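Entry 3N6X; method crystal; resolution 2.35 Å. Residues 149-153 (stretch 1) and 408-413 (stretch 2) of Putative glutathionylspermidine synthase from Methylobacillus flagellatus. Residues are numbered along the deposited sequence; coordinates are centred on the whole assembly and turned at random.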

ATOM      1  N   LEU A 149       3.907  -6.306  -2.090  1.00 40.10           N
ATOM      2  CA  LEU A 149       4.932  -7.340  -2.268  1.00 39.90           C
ATOM      3  C   LEU A 149       4.351  -8.719  -2.352  1.00 44.05           C
ATOM      4  O   LEU A 149       3.394  -9.038  -1.644  1.00 43.52           O
ATOM      5  CB  LEU A 149       5.938  -7.310  -1.099  1.00 39.85           C
ATOM      6  CG  LEU A 149       6.705  -6.032  -0.905  1.00 44.80           C
ATOM      7  CD1 LEU A 149       7.230  -5.940   0.501  1.00 44.51           C
ATOM      8  CD2 LEU A 149       7.844  -5.932  -1.889  1.00 47.29           C
ATOM      9  N   VAL A 150       4.995  -9.581  -3.143  1.00 41.10           N
ATOM     10  CA  VAL A 150       4.638 -10.994  -3.263  1.00 41.22           C
ATOM     11  C   VAL A 150       5.896 -11.831  -3.108  1.00 49.11           C
ATOM     12  O   VAL A 150       6.998 -11.357  -3.405  1.00 46.94           O
ATOM     13  CB  VAL A 150       3.859 -11.338  -4.564  1.00 43.71           C
ATOM     14  CG1 VAL A 150       2.506 -10.637  -4.603  1.00 42.97           C
ATOM     15  CG2 VAL A 150       4.682 -11.034  -5.820  1.00 43.18           C
ATOM     16  N   ARG A 151       5.743 -13.048  -2.600  1.00 51.02           N
ATOM     17  CA  ARG A 151       6.866 -13.957  -2.370  1.00 53.01           C
ATOM     18  C   ARG A 151       6.783 -15.148  -3.338  1.00 61.79           C
ATOM     19  O   ARG A 151       5.689 -15.638  -3.605  1.00 62.30           O
ATOM     20  CB  ARG A 151       6.833 -14.444  -0.923  1.00 52.51           C
ATOM     21  CG  ARG A 151       8.109 -15.093  -0.465  1.00 63.44           C
ATOM     22  CD  ARG A 151       7.977 -15.601   0.952  1.00 70.49           C
ATOM     23  NE  ARG A 151       9.261 -16.058   1.482  1.00 71.68           N
ATOM     24  CZ  ARG A 151       9.518 -16.203   2.776  1.00 76.77           C
ATOM     25  NH1 ARG A 151       8.586 -15.925   3.681  1.00 45.68           N
ATOM     26  NH2 ARG A 151      10.711 -16.615   3.177  1.00 68.75           N
ATOM     27  N   THR A 152       7.920 -15.585  -3.891  1.00 61.19           N
ATOM     28  CA  THR A 152       7.936 -16.752  -4.782  1.00 62.68           C
ATOM     29  C   THR A 152       8.840 -17.871  -4.235  1.00 70.92           C
ATOM     30  O   THR A 152       8.673 -19.037  -4.605  1.00 70.78           O
ATOM     31  CB  THR A 152       8.266 -16.361  -6.240  1.00 67.20           C
ATOM     32  OG1 THR A 152       9.497 -15.639  -6.276  1.00 67.52           O
ATOM     33  CG2 THR A 152       7.150 -15.556  -6.903  1.00 62.46           C
ATOM     34  N   GLY A 153       9.771 -17.502  -3.353  1.00 70.28           N
ATOM     35  CA  GLY A 153      10.708 -18.437  -2.741  1.00 71.42           C
ATOM     36  C   GLY A 153      11.112 -18.061  -1.326  1.00 77.72           C
ATOM     37  O   GLY A 153      10.490 -17.190  -0.707  1.00 77.26           O
ATOM     38  N   THR A 408       2.391 -14.973 -15.157  1.00 58.54           N
ATOM     39  CA  THR A 408       1.768 -15.620 -13.988  1.00 58.98           C
ATOM     40  C   THR A 408       2.867 -16.093 -13.042  1.00 61.43           C
ATOM     41  O   THR A 408       3.687 -16.935 -13.416  1.00 60.17           O
ATOM     42  CB  THR A 408       0.786 -16.739 -14.419  1.00 72.83           C
ATOM     43  OG1 THR A 408      -0.172 -16.188 -15.331  1.00 75.01           O
ATOM     44  CG2 THR A 408       0.052 -17.369 -13.226  1.00 70.90           C
ATOM     45  N   LEU A 409       2.949 -15.461 -11.863  1.00 58.15           N
ATOM     46  CA  LEU A 409       4.008 -15.725 -10.890  1.00 57.15           C
ATOM     47  C   LEU A 409       3.639 -16.855  -9.950  1.00 60.82           C
ATOM     48  O   LEU A 409       2.462 -17.004  -9.597  1.00 59.78           O
ATOM     49  CB  LEU A 409       4.312 -14.451 -10.071  1.00 56.44           C
ATOM     50  CG  LEU A 409       4.881 -13.249 -10.828  1.00 59.66           C
ATOM     51  CD1 LEU A 409       4.777 -11.994  -9.991  1.00 59.43           C
ATOM     52  CD2 LEU A 409       6.325 -13.483 -11.235  1.00 60.05           C
ATOM     53  N   ALA A 410       4.657 -17.612  -9.482  1.00 57.40           N
ATOM     54  CA  ALA A 410       4.466 -18.683  -8.499  1.00 58.10           C
ATOM     55  C   ALA A 410       4.220 -18.068  -7.095  1.00 63.23           C
ATOM     56  O   ALA A 410       5.069 -18.180  -6.198  1.00 61.84           O
ATOM     57  CB  ALA A 410       5.688 -19.597  -8.480  1.00 58.79           C
ATOM     58  N   LEU A 411       3.057 -17.377  -6.936  1.00 61.38           N
ATOM     59  CA  LEU A 411       2.646 -16.672  -5.712  1.00 61.30           C
ATOM     60  C   LEU A 411       2.690 -17.590  -4.492  1.00 65.15           C
ATOM     61  O   LEU A 411       2.079 -18.655  -4.510  1.00 65.46           O
ATOM     62  CB  LEU A 411       1.225 -16.058  -5.893  1.00 61.13           C
ATOM     63  CG  LEU A 411       0.724 -15.119  -4.773  1.00 64.87           C
ATOM     64  CD1 LEU A 411       1.790 -14.171  -4.350  1.00 65.26           C
ATOM     65  CD2 LEU A 411      -0.505 -14.344  -5.204  1.00 64.05           C
ATOM     66  N   SER A 412       3.431 -17.181  -3.436  1.00 60.92           N
ATOM     67  CA  SER A 412       3.577 -17.992  -2.228  1.00 60.77           C
ATOM     68  C   SER A 412       2.262 -18.217  -1.513  1.00 63.96           C
ATOM     69  O   SER A 412       1.371 -17.359  -1.549  1.00 62.38           O
ATOM     70  CB  SER A 412       4.622 -17.406  -1.275  1.00 64.43           C
ATOM     71  OG  SER A 412       4.083 -16.405  -0.427  1.00 71.54           O
ATOM     72  N   THR A 413       2.125 -19.399  -0.903  1.00 61.30           N
ATOM     73  CA  THR A 413       0.932 -19.777  -0.165  1.00 61.54           C
ATOM     74  C   THR A 413       1.178 -19.730   1.334  1.00 66.94           C
ATOM     75  O   THR A 413       2.280 -20.028   1.798  1.00 66.48           O
ATOM     76  CB  THR A 413       0.439 -21.147  -0.609  1.00 68.61           C
ATOM     77  OG1 THR A 413       1.552 -22.042  -0.710  1.00 69.57           O
ATOM     78  CG2 THR A 413      -0.312 -21.094  -1.923  1.00 66.94           C
TER
HETATM   79  O   HOH W   1       3.403 -13.807  -1.410  1.00 55.34           O

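Two segments of one chain, at least 257 residues apart in sequence wherever they touch, meet where a strand that includes Leu149 to Arg151 runs alongside a stretch without regular structure (Thr408 to Thr413), burying 315 Å² in all. The one direct hydrogen bond between them is from backbone to backbone: Ser412 N donates to Arg151 O at 2.7 Å, with an angle of 138° at the hydrogen, short but noticeably bent. A water spans the same two residues, accepting from Arg151 N at 2.7 Å and donating to Ser412 OG at 2.9 Å. Ser412 is thus held at both its amide and its hydroxyl. Its CA-to-CB bond points toward the other stretch, and chi1 near 85°, in the p well, sets Ser412 OG within reach of the water and 3.4 Å from Arg151 CB.

Arg151 leaves the backbone sideways, and its fully extended chain (chi1, chi2 and chi3 all t) carries the guanidinium away from the other stretch. The extension is anchored within its own segment, where Arg151 NE donates to Gly153 O at 2.8 Å; NH2 is hydrogen-bonded to a residue just outside one of the two stretches. What Arg151 offers across the contact is therefore its backbone and the base of its side chain, not its charge.

Val150, one residue earlier, points toward the other stretch and meets two leucines. With chi1 m, its CG2 lies 4.3 Å from Leu409 CD1, a loose apolar contact, while Val150 CB packs much more tightly against Leu411 CD1 at 3.5 Å. The leucines arrive differently. Leu409 points toward the other stretch and adopts the common m,t rotamer. Leu411 starts away from it, but chi1 t and chi2 p (44°) bring CD1 back to Val150, so a residue whose CB faces the wrong way still contributes apolar surface.

Thr152 sits sideways to the contact with chi1 p (55°), which places its methyl, not its hydroxyl, against the other stretch: Thr152 CG2 is 3.4 Å from Ala410 O and 4.4 Å from Leu409 CB. The same carbonyl receives a CA-H...O contact from Thr152 CA, at 3.5 Å and 149° at the hydrogen. Ala410 joins in chiefly through this oxygen; its CA-to-CB bond points sideways, and Ala410 CB stays 4.6 Å from Thr152 CG2. Around Ala410 the backbone bends, with phi/psi of -74/67, and a weak hydrogen bond from Leu411 N to Leu409 O (2.8 Å) closes the turn.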